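Local coordinates for protein putative O-GlcNAcase nagJ (Clostridium perfringens, PDB 6PV5) that probably hydrolyses terminal N-acetylhexosamine linkages as a family 84 glycoside hydrolase, this chain comprising the catalytic barrel, the domain before it and the helical region after it, at residues I368-T373 with Y395-M400; D387-S392 with D428-G433; E481-F486 with N539-N544; K533-P538 with Y564-L569. All blocks are in the same frame, centred on the assembly; numbering follows the deposited sequence.

Contact 1 of 4, residues I368-T373 with Y395-M400; sequences IEVMWT and YNRKMM
Arg397 NH1 is gripped by two backbone carbonyls: that of Ile368 across the contact, 2.8 Å from NH1 to Ile368 O, and that of Asp365. The Ile368 bond uses a lone pair in the carbonyl plane and lies within the guanidinium plane. Farther along the same side chain, NE donates to Tyr395 O at 2.8 Å, nearly straight at 170°, and NH2 reaches Leu364 O. The group is thus fixed in rotation, with its edge toward the carbonyls. With chi1 at 70° and a bend at chi3 (78°) the chain curls back to Tyr395 O. Past it, the two strands pair in parallel: Met400 N donates to Val370 O at 2.8 Å, and Trp372 N to Met400 O at 2.9 Å, the latter donor almost on the line of the carbonyl. A water bridges the start of the pair, accepting from Val370 N at 2.8 Å and lying near Lys398 O and Glu369 OE1; Glu369 OE2 is salt-bridged to Lys187. On the apolar side, Val370 CG1 sits over one face of the Tyr395 ring, 4.3 Å from its centroid, while the curled Met399 chain brings its CE to 3.6 Å from the same CG1. Met399 CB meets Trp372 CZ3 at 3.7 Å, the two side chains crossing at about a right angle. This is the parallel pair of a right-handed beta-alpha-beta unit in the catalytic (beta/alpha)8 barrel. Strand 369-372 lies between strands 336-338 and 399-403, and helix 385-395 packs on Trp372 and Met399.

Contact 2 of 4, residues D387-S392 with D428-G433; sequences DAKKVS and DEEVSG. With EDO (1,2-ethanediol), chain D.
Ala388 points its methyl toward segment 428-433, where CB lies 3.8 Å from Val431 CG2 and also touches Glu430 CB. Trp372 borders this apolar patch, touching both Ala388 and Val431. One residue on, Lys389 runs obliquely across the Glu430 side chain: a bend at chi2 (96°) lays its CD 3.5 Å from Glu430 OE2, so the aliphatic chain does more of the touching than the ammonium group. NZ makes a long salt bridge to the same OE2, at 3.7 Å. Helix 385-395 is the one joining the sixth and seventh strands of the (beta/alpha)8 barrel of this glycosidase, and here it reaches past the seventh strand to the approach of the eighth, 431-436. A turn further along, Ser392 supplies the polar grip. With its hydroxyl lodged between the backbone N and the carbonyl carbon (chi1 69°), OG faces the carboxylate and donates to Glu430 OE1 at 2.6 Å. It meets that oxygen on the anti side, 32° out of the carboxylate plane. Glu430 is itself bent at chi2, which folds its carboxylate back between Lys389 and Ser392. Its OE1 takes a second bond from O2 of a 1,2-ethanediol, probably left from crystallisation, at 2.9 Å. The Ser392 side chain also borders Met399 of the intervening strand.

Contact 3 of 4, residues E481-F486 with N539-N544; sequences EEFKIF and NKLRSN. With EDO (1,2-ethanediol), chain C.
Leu541 points into the turn of Glu482, Phe483 and Phe486, making an apolar contact between two helices that cross at -130° with axes 10.0 Å apart. It joins helix 480-487 to helix 521-544 of the helical region that follows the catalytic barrel, a part resembling the post-catalytic domain of hyaluronidases. On the buried side the leucine works through both methyls: CD2 lies 4.0 Å from Glu482 CB and comes at the edge of the Phe483 ring, while CD1 reaches Phe486 CB at 4.4 Å. Phe486 continues this core by stacking edge-to-face on Phe561, and Phe483 packs on helix 464-476. The outer side is less enclosed, though no more widely spaced. There the partly exposed Lys540 and Glu482 cross at about a right angle and meet through their aliphatic parts. Glu482 CG, anti to the carbonyl carbon (chi1 -72°), lies 3.8 Å from Lys540 CD; the bend at chi2 turns the carboxylate, leaving OE2 4.9 Å from Lys540 NZ with no salt bridge closed. Neighbouring Glu481 looks away from the helix partner; its OE2 accepts a bond of 2.6 Å from O2 of a 1,2-ethanediol, probably from the crystallisation liquor, which also bonds Asp469 O and whose C2 lies 3.6 Å from Lys484 CD.

Contact 4 of 4, residues K533-P538 with Y564-L569; sequences KMVQVP and YGNAGL
Met534 and Val535 present their side chains to segment 564-569 in two different ways, one by the tip of its chain and one by a branch close to the backbone. The Met534 chain runs straight to SD and then bends at chi3 (63°), which delivers CE to Tyr564 CB at 3.6 Å. The tyrosine ring heads off to helices 583-601 and 612-619, its OH hydrogen-bonded to Asp613. Nearer the backbone, Met534 CB rests on Gly565 CA at 3.8 Å. Lacking a side chain, Gly565 lets the helices approach until the CA atoms of Val535 and Gly565 are 4.8 Å apart and the axes 7.9 Å. Val535 is crossed at about a right angle by Asn566. Its CG2, set anti to the carbonyl carbon, does nearly all the work. Val535 CG2 presses on Gly565 C at 3.6 Å, meets Asn566 OD1 at 3.4 Å in a van der Waals contact, and touches Leu569 CD1 at 4.0 Å. No hydrogen bond crosses the interface. The helices run nearly antiparallel, at -158°, as the two arms of a helical hairpin in the region resembling the hyaluronidase post-catalytic domain. The first arm, helix 521-544, is kinked at Pro538, which packs on Phe561 and Glu562 of the second. Helix 548-579 is also packed against helices 583-601 and 612-619, through Tyr564 and Ala567.

The four contacts form two pairs on opposite sides of the chain's centre. Contacts 1 and 2, with centres about 8 Å apart, belong to one wall of the barrel: Met399 O lies 2.8 Å from Ser432 N, a probable hydrogen bond that carries the sheet from strand 399-403 to the next. Helix 385-395 takes part in both, supplying Ala388 to Ser392 in contact 2 and Tyr395 in contact 1. The Met371 side chain of contact 1 is about 11 Å from that of the predicted proton donor Asp305, too far to touch it; contact 2 lies away from that site. Contacts 3 and 4 share helix 521-544 and touch where Ile485 CD1 packs on Val537 CG1 at 4.0 Å. Centres of contacts 1 and 3 are about 41 Å apart.

Contact 1 of 4, residues I368-T373 with Y395-M400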
# COMPACT_ATOMS: atom_id res chain seq x y z
N ILE A 368 10.88 -9.42 -19.24
CA ILE A 368 10.90 -9.85 -17.85
C ILE A 368 10.94 -8.60 -16.97
O ILE A 368 11.75 -7.72 -17.20
CB ILE A 368 12.08 -10.79 -17.56
CG1 ILE A 368 11.97 -12.09 -18.36
CG2 ILE A 368 12.20 -11.03 -16.05
CD1 ILE A 368 13.24 -12.94 -18.34
N GLU A 369 10.05 -8.55 -15.96
CA GLU A 369 9.91 -7.41 -15.06
C GLU A 369 10.98 -7.52 -13.98
O GLU A 369 11.29 -8.63 -13.55
CB GLU A 369 8.49 -7.38 -14.49
CG GLU A 369 7.41 -7.49 -15.56
CD GLU A 369 7.19 -6.22 -16.37
OE1 GLU A 369 8.02 -5.28 -16.26
OE2 GLU A 369 6.17 -6.16 -17.10
N VAL A 370 11.56 -6.37 -13.60
CA VAL A 370 12.65 -6.29 -12.63
C VAL A 370 12.29 -5.27 -11.55
O VAL A 370 12.00 -4.11 -11.84
CB VAL A 370 14.00 -5.95 -13.27
CG1 VAL A 370 15.13 -5.95 -12.25
CG2 VAL A 370 14.36 -6.95 -14.37
N MET A 371 12.37 -5.74 -10.29
CA MET A 371 12.07 -4.95 -9.10
C MET A 371 13.36 -4.39 -8.52
O MET A 371 14.40 -5.05 -8.54
CB MET A 371 11.34 -5.80 -8.04
CG MET A 371 9.93 -6.20 -8.51
SD MET A 371 8.91 -7.14 -7.32
CE MET A 371 9.85 -8.65 -7.06
N TRP A 372 13.29 -3.16 -8.03
CA TRP A 372 14.40 -2.62 -7.27
C TRP A 372 13.83 -1.74 -6.17
O TRP A 372 12.64 -1.41 -6.20
CB TRP A 372 15.38 -1.90 -8.22
CG TRP A 372 15.41 -0.40 -8.19
CD1 TRP A 372 16.48 0.38 -7.83
CD2 TRP A 372 14.40 0.52 -8.65
NE1 TRP A 372 16.19 1.71 -8.00
CE2 TRP A 372 14.91 1.83 -8.48
CE3 TRP A 372 13.09 0.37 -9.15
CZ2 TRP A 372 14.17 2.97 -8.80
CZ3 TRP A 372 12.37 1.49 -9.47
CH2 TRP A 372 12.90 2.78 -9.30
N THR A 373 14.67 -1.38 -5.18
CA THR A 373 14.12 -0.72 -4.00
C THR A 373 14.33 0.79 -4.02
O THR A 373 13.84 1.49 -3.12
CB THR A 373 14.69 -1.36 -2.73
OG1 THR A 373 16.12 -1.21 -2.77
CG2 THR A 373 14.31 -2.82 -2.57
N TYR A 395 18.82 -0.97 -17.39
CA TYR A 395 18.05 -2.19 -17.60
C TYR A 395 17.28 -2.14 -18.92
O TYR A 395 16.70 -3.15 -19.34
CB TYR A 395 17.13 -2.47 -16.41
CG TYR A 395 17.77 -3.35 -15.36
CD1 TYR A 395 18.46 -2.80 -14.28
CD2 TYR A 395 17.68 -4.73 -15.45
CE1 TYR A 395 19.07 -3.62 -13.34
CE2 TYR A 395 18.27 -5.55 -14.51
CZ TYR A 395 18.98 -4.99 -13.46
OH TYR A 395 19.58 -5.81 -12.54
N ASN A 396 17.23 -0.96 -19.55
CA ASN A 396 16.64 -0.84 -20.88
C ASN A 396 15.16 -1.19 -20.83
O ASN A 396 14.65 -1.79 -21.77
CB ASN A 396 17.38 -1.73 -21.90
CG ASN A 396 18.77 -1.21 -22.18
OD1 ASN A 396 18.91 -0.09 -22.67
ND2 ASN A 396 19.78 -1.99 -21.84
N ARG A 397 14.49 -0.82 -19.72
CA ARG A 397 13.09 -1.13 -19.51
C ARG A 397 12.59 -0.34 -18.31
O ARG A 397 13.38 0.09 -17.46
CB ARG A 397 12.89 -2.64 -19.26
CG ARG A 397 13.43 -3.11 -17.92
CD ARG A 397 13.61 -4.60 -17.76
NE ARG A 397 14.81 -5.04 -18.44
CZ ARG A 397 15.06 -6.30 -18.80
NH1 ARG A 397 14.18 -7.25 -18.56
NH2 ARG A 397 16.20 -6.60 -19.42
N LYS A 398 11.28 -0.13 -18.27
CA LYS A 398 10.60 0.39 -17.09
C LYS A 398 10.76 -0.56 -15.91
O LYS A 398 10.54 -1.77 -16.02
CB LYS A 398 9.14 0.67 -17.41
CG LYS A 398 8.90 1.93 -18.22
CD LYS A 398 7.43 2.25 -18.29
CE LYS A 398 7.11 3.54 -18.99
NZ LYS A 398 5.81 4.07 -18.52
N MET A 399 11.18 -0.01 -14.78
CA MET A 399 11.47 -0.82 -13.60
C MET A 399 10.18 -0.99 -12.79
O MET A 399 9.20 -0.29 -13.04
CB MET A 399 12.54 -0.11 -12.77
CG MET A 399 13.87 -0.01 -13.51
SD MET A 399 14.58 -1.61 -14.00
CE MET A 399 15.09 -2.34 -12.45
N MET A 400 10.21 -1.90 -11.81
CA MET A 400 9.14 -1.98 -10.81
C MET A 400 9.70 -1.59 -9.43
O MET A 400 10.75 -2.07 -9.02
CB MET A 400 8.57 -3.40 -10.77
CG MET A 400 7.89 -3.76 -12.08
SD MET A 400 6.50 -4.91 -11.97
CE MET A 400 5.58 -4.45 -13.44
O HOH W 1 10.33 -4.15 -14.73

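Contact 2 of 4, residues D387-S392 with D428-G433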
# COMPACT_ATOMS: atom_id res chain seq x y z
N ASP A 387 16.59 9.21 -9.98
CA ASP A 387 16.98 7.91 -9.43
C ASP A 387 16.49 6.75 -10.32
O ASP A 387 17.22 5.80 -10.56
CB ASP A 387 16.34 7.62 -8.06
CG ASP A 387 16.76 8.56 -6.93
OD1 ASP A 387 17.88 9.08 -6.99
OD2 ASP A 387 15.94 8.75 -5.99
N ALA A 388 15.23 6.80 -10.75
CA ALA A 388 14.62 5.71 -11.49
C ALA A 388 15.18 5.66 -12.91
O ALA A 388 15.44 4.58 -13.45
CB ALA A 388 13.13 5.91 -11.53
N LYS A 389 15.38 6.86 -13.50
CA LYS A 389 15.95 7.00 -14.83
C LYS A 389 17.31 6.31 -14.89
O LYS A 389 17.60 5.58 -15.83
CB LYS A 389 16.05 8.48 -15.21
CG LYS A 389 16.57 8.76 -16.61
CD LYS A 389 15.48 8.96 -17.63
CE LYS A 389 15.99 9.60 -18.91
NZ LYS A 389 15.01 9.44 -20.02
N LYS A 390 18.14 6.52 -13.87
CA LYS A 390 19.48 5.97 -13.87
C LYS A 390 19.42 4.45 -13.93
O LYS A 390 20.29 3.81 -14.50
CB LYS A 390 20.29 6.48 -12.68
CG LYS A 390 21.73 6.00 -12.66
CD LYS A 390 22.60 6.66 -11.60
CE LYS A 390 24.07 6.42 -11.84
NZ LYS A 390 24.87 6.61 -10.61
N VAL A 391 18.38 3.87 -13.32
CA VAL A 391 18.31 2.42 -13.23
C VAL A 391 17.60 1.89 -14.48
O VAL A 391 18.03 0.87 -15.00
CB VAL A 391 17.62 1.95 -11.93
CG1 VAL A 391 17.40 0.43 -11.93
CG2 VAL A 391 18.42 2.37 -10.70
N SER A 392 16.56 2.58 -14.95
CA SER A 392 15.83 2.14 -16.14
C SER A 392 16.73 2.22 -17.38
O SER A 392 16.60 1.39 -18.27
CB SER A 392 14.56 2.89 -16.33
OG SER A 392 14.82 4.25 -16.69
N ASP A 428 6.07 7.31 -12.93
CA ASP A 428 5.44 6.46 -13.93
C ASP A 428 6.13 6.55 -15.30
O ASP A 428 6.00 5.65 -16.12
CB ASP A 428 3.92 6.66 -13.97
CG ASP A 428 3.47 8.05 -14.38
OD1 ASP A 428 4.29 8.98 -14.32
OD2 ASP A 428 2.30 8.21 -14.74
N GLU A 429 6.91 7.62 -15.53
CA GLU A 429 7.65 7.75 -16.78
C GLU A 429 8.72 6.67 -16.91
O GLU A 429 9.06 6.29 -18.02
CB GLU A 429 8.33 9.12 -16.86
CG GLU A 429 7.35 10.27 -16.97
CD GLU A 429 8.00 11.64 -17.18
OE1 GLU A 429 9.19 11.67 -17.55
OE2 GLU A 429 7.31 12.68 -16.97
N GLU A 430 9.25 6.18 -15.77
CA GLU A 430 10.36 5.24 -15.80
C GLU A 430 10.02 3.93 -15.09
O GLU A 430 10.82 2.98 -15.06
CB GLU A 430 11.61 5.88 -15.18
CG GLU A 430 12.17 7.07 -15.95
CD GLU A 430 12.49 6.82 -17.42
OE1 GLU A 430 12.95 5.70 -17.76
OE2 GLU A 430 12.27 7.74 -18.24
N VAL A 431 8.83 3.87 -14.49
CA VAL A 431 8.49 2.80 -13.57
C VAL A 431 7.08 2.32 -13.90
O VAL A 431 6.16 3.13 -13.95
CB VAL A 431 8.60 3.28 -12.10
CG1 VAL A 431 8.16 2.21 -11.10
CG2 VAL A 431 10.02 3.73 -11.77
N SER A 432 6.92 1.00 -14.08
CA SER A 432 5.65 0.42 -14.52
C SER A 432 4.94 -0.32 -13.39
O SER A 432 3.78 -0.72 -13.54
CB SER A 432 5.91 -0.55 -15.65
OG SER A 432 6.80 -1.58 -15.21
N GLY A 433 5.66 -0.57 -12.29
CA GLY A 433 5.07 -1.27 -11.16
C GLY A 433 5.39 -0.60 -9.82
O GLY A 433 6.51 -0.14 -9.60
C1 EDO D . 13.48 2.57 -21.10
O1 EDO D . 14.70 3.29 -21.07
C2 EDO D . 12.53 2.88 -20.00
O2 EDO D . 11.98 4.19 -20.01

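Contact 3 of 4, residues E481-F486 with N539-N544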
# COMPACT_ATOMS: atom_id res chain seq x y z
N GLU A 481 -10.38 11.52 13.57
CA GLU A 481 -9.63 12.66 14.11
C GLU A 481 -8.73 12.23 15.27
O GLU A 481 -7.61 12.74 15.39
CB GLU A 481 -10.54 13.81 14.58
CG GLU A 481 -11.35 14.47 13.46
CD GLU A 481 -10.59 15.16 12.33
OE1 GLU A 481 -9.41 15.58 12.53
OE2 GLU A 481 -11.17 15.27 11.23
N GLU A 482 -9.23 11.37 16.16
CA GLU A 482 -8.45 10.85 17.27
C GLU A 482 -7.28 10.03 16.71
O GLU A 482 -6.16 10.16 17.17
CB GLU A 482 -9.31 9.96 18.18
CG GLU A 482 -10.33 10.74 18.99
CD GLU A 482 -11.64 11.08 18.29
OE1 GLU A 482 -11.79 10.77 17.09
OE2 GLU A 482 -12.51 11.65 18.96
N PHE A 483 -7.56 9.23 15.68
CA PHE A 483 -6.53 8.37 15.11
C PHE A 483 -5.38 9.18 14.50
O PHE A 483 -4.21 8.85 14.69
CB PHE A 483 -7.13 7.40 14.08
CG PHE A 483 -6.21 6.23 13.85
CD1 PHE A 483 -5.15 6.33 12.96
CD2 PHE A 483 -6.37 5.06 14.58
CE1 PHE A 483 -4.28 5.26 12.78
CE2 PHE A 483 -5.49 3.99 14.40
CZ PHE A 483 -4.44 4.10 13.50
N LYS A 484 -5.71 10.23 13.74
CA LYS A 484 -4.69 11.03 13.08
C LYS A 484 -3.78 11.69 14.12
O LYS A 484 -2.56 11.72 13.93
CB LYS A 484 -5.31 12.08 12.14
CG LYS A 484 -4.26 12.88 11.37
CD LYS A 484 -4.85 13.91 10.44
CE LYS A 484 -3.79 14.70 9.70
NZ LYS A 484 -4.42 15.58 8.69
N ILE A 485 -4.37 12.20 15.21
CA ILE A 485 -3.60 12.76 16.32
C ILE A 485 -2.55 11.75 16.79
O ILE A 485 -1.40 12.13 17.05
CB ILE A 485 -4.51 13.25 17.47
CG1 ILE A 485 -5.34 14.47 17.04
CG2 ILE A 485 -3.67 13.54 18.70
CD1 ILE A 485 -6.53 14.79 17.95
N PHE A 486 -2.92 10.47 16.86
CA PHE A 486 -1.99 9.41 17.25
C PHE A 486 -1.00 9.12 16.12
O PHE A 486 0.22 9.09 16.32
CB PHE A 486 -2.82 8.17 17.62
CG PHE A 486 -2.04 6.90 17.86
CD1 PHE A 486 -1.31 6.73 19.03
CD2 PHE A 486 -2.06 5.87 16.93
CE1 PHE A 486 -0.61 5.55 19.27
CE2 PHE A 486 -1.36 4.69 17.16
CZ PHE A 486 -0.64 4.53 18.33
N ASN A 539 -7.78 6.50 25.45
CA ASN A 539 -9.03 6.00 26.03
C ASN A 539 -10.14 6.05 25.00
O ASN A 539 -10.96 5.12 24.93
CB ASN A 539 -9.43 6.79 27.28
CG ASN A 539 -8.69 6.33 28.52
OD1 ASN A 539 -7.77 5.52 28.44
ND2 ASN A 539 -9.07 6.85 29.68
N LYS A 540 -10.20 7.15 24.22
CA LYS A 540 -11.30 7.27 23.27
C LYS A 540 -11.16 6.22 22.18
O LYS A 540 -12.16 5.65 21.73
CB LYS A 540 -11.36 8.63 22.58
CG LYS A 540 -11.71 9.85 23.43
CD LYS A 540 -11.23 11.10 22.69
CE LYS A 540 -11.17 12.37 23.51
NZ LYS A 540 -12.50 12.97 23.72
N LEU A 541 -9.92 5.99 21.72
CA LEU A 541 -9.70 4.95 20.72
C LEU A 541 -9.94 3.56 21.32
O LEU A 541 -10.51 2.71 20.65
CB LEU A 541 -8.28 5.07 20.15
CG LEU A 541 -8.08 6.26 19.21
CD1 LEU A 541 -6.60 6.51 19.00
CD2 LEU A 541 -8.80 6.00 17.89
N ARG A 542 -9.52 3.34 22.57
CA ARG A 542 -9.69 2.01 23.14
C ARG A 542 -11.18 1.71 23.29
O ARG A 542 -11.63 0.58 23.11
CB ARG A 542 -8.91 1.85 24.45
CG ARG A 542 -8.88 0.41 24.96
CD ARG A 542 -8.03 0.36 26.22
NE ARG A 542 -6.68 0.85 26.03
CZ ARG A 542 -6.18 2.02 26.45
NH1 ARG A 542 -6.95 2.89 27.10
NH2 ARG A 542 -4.92 2.32 26.18
N SER A 543 -11.95 2.77 23.52
CA SER A 543 -13.38 2.63 23.69
C SER A 543 -14.13 2.46 22.37
O SER A 543 -15.08 1.68 22.31
CB SER A 543 -13.91 3.77 24.52
OG SER A 543 -15.31 3.81 24.40
N ASN A 544 -13.74 3.17 21.30
CA ASN A 544 -14.62 3.36 20.15
C ASN A 544 -14.04 2.84 18.84
O ASN A 544 -14.76 2.78 17.85
CB ASN A 544 -14.97 4.83 19.95
CG ASN A 544 -15.73 5.36 21.14
OD1 ASN A 544 -16.66 4.71 21.61
ND2 ASN A 544 -15.28 6.48 21.70
C1 EDO C . -8.33 11.99 9.07
O1 EDO C . -9.42 11.61 8.24
C2 EDO C . -8.33 13.42 9.50
O2 EDO C . -9.63 13.98 9.65

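Contact 4 of 4, residues K533-P538 with Y564-L569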
# COMPACT_ATOMS: atom_id res chain seq x y z
N LYS A 533 -4.28 16.61 23.96
CA LYS A 533 -4.97 15.72 23.04
C LYS A 533 -4.35 14.33 23.15
O LYS A 533 -5.07 13.35 23.15
CB LYS A 533 -4.89 16.24 21.61
CG LYS A 533 -5.65 17.54 21.35
CD LYS A 533 -5.30 18.10 20.00
CE LYS A 533 -5.94 19.45 19.76
NZ LYS A 533 -5.48 20.06 18.49
N MET A 534 -3.02 14.28 23.32
CA MET A 534 -2.29 13.03 23.45
C MET A 534 -2.77 12.27 24.68
O MET A 534 -2.90 11.05 24.65
CB MET A 534 -0.77 13.27 23.55
CG MET A 534 -0.15 13.85 22.28
SD MET A 534 1.63 14.16 22.40
CE MET A 534 2.32 12.53 22.67
N VAL A 535 -3.06 13.01 25.76
CA VAL A 535 -3.58 12.40 26.97
C VAL A 535 -4.93 11.74 26.70
O VAL A 535 -5.19 10.65 27.22
CB VAL A 535 -3.63 13.37 28.17
CG1 VAL A 535 -4.46 12.81 29.32
CG2 VAL A 535 -2.23 13.70 28.65
N GLN A 536 -5.78 12.38 25.89
CA GLN A 536 -7.18 11.99 25.80
C GLN A 536 -7.45 10.92 24.73
O GLN A 536 -8.43 10.18 24.84
CB GLN A 536 -8.06 13.17 25.38
CG GLN A 536 -8.06 14.34 26.35
CD GLN A 536 -8.78 15.49 25.68
OE1 GLN A 536 -9.98 15.42 25.41
NE2 GLN A 536 -8.05 16.56 25.40
N VAL A 537 -6.67 10.89 23.64
CA VAL A 537 -7.13 10.07 22.52
C VAL A 537 -7.03 8.56 22.80
O VAL A 537 -7.87 7.83 22.31
CB VAL A 537 -6.57 10.48 21.15
CG1 VAL A 537 -6.79 11.96 20.82
CG2 VAL A 537 -5.12 10.09 20.96
N PRO A 538 -6.05 8.03 23.59
CA PRO A 538 -5.96 6.58 23.82
C PRO A 538 -7.23 5.93 24.37
O PRO A 538 -7.75 4.99 23.78
CB PRO A 538 -4.75 6.45 24.77
CG PRO A 538 -3.92 7.66 24.38
CD PRO A 538 -4.97 8.75 24.27
N TYR A 564 3.38 9.95 27.35
CA TYR A 564 4.04 11.07 26.68
C TYR A 564 3.23 12.35 26.86
O TYR A 564 3.80 13.39 27.17
CB TYR A 564 4.23 10.82 25.18
CG TYR A 564 5.49 10.08 24.83
CD1 TYR A 564 6.73 10.64 25.10
CD2 TYR A 564 5.44 8.84 24.21
CE1 TYR A 564 7.90 9.97 24.79
CE2 TYR A 564 6.61 8.15 23.91
CZ TYR A 564 7.83 8.72 24.19
OH TYR A 564 8.99 8.09 23.86
N GLY A 565 1.91 12.28 26.68
CA GLY A 565 1.06 13.45 26.89
C GLY A 565 1.30 14.09 28.27
O GLY A 565 1.58 15.29 28.39
N ASN A 566 1.23 13.24 29.30
CA ASN A 566 1.41 13.64 30.69
C ASN A 566 2.83 14.15 30.92
O ASN A 566 3.01 15.15 31.63
CB ASN A 566 1.05 12.50 31.63
CG ASN A 566 -0.45 12.37 31.75
OD1 ASN A 566 -1.15 13.38 31.83
ND2 ASN A 566 -0.97 11.16 31.74
N ALA A 567 3.82 13.49 30.31
CA ALA A 567 5.20 13.92 30.50
C ALA A 567 5.39 15.29 29.85
O ALA A 567 6.12 16.14 30.38
CB ALA A 567 6.14 12.89 29.94
N GLY A 568 4.71 15.51 28.71
CA GLY A 568 4.82 16.78 28.02
C GLY A 568 4.18 17.91 28.83
O GLY A 568 4.76 18.98 28.96
N LEU A 569 2.99 17.65 29.39
CA LEU A 569 2.33 18.61 30.27
C LEU A 569 3.22 18.96 31.47
O LEU A 569 3.31 20.14 31.83
CB LEU A 569 0.97 18.05 30.73
CG LEU A 569 -0.08 17.96 29.63
CD1 LEU A 569 -1.35 17.27 30.12
CD2 LEU A 569 -0.35 19.34 29.03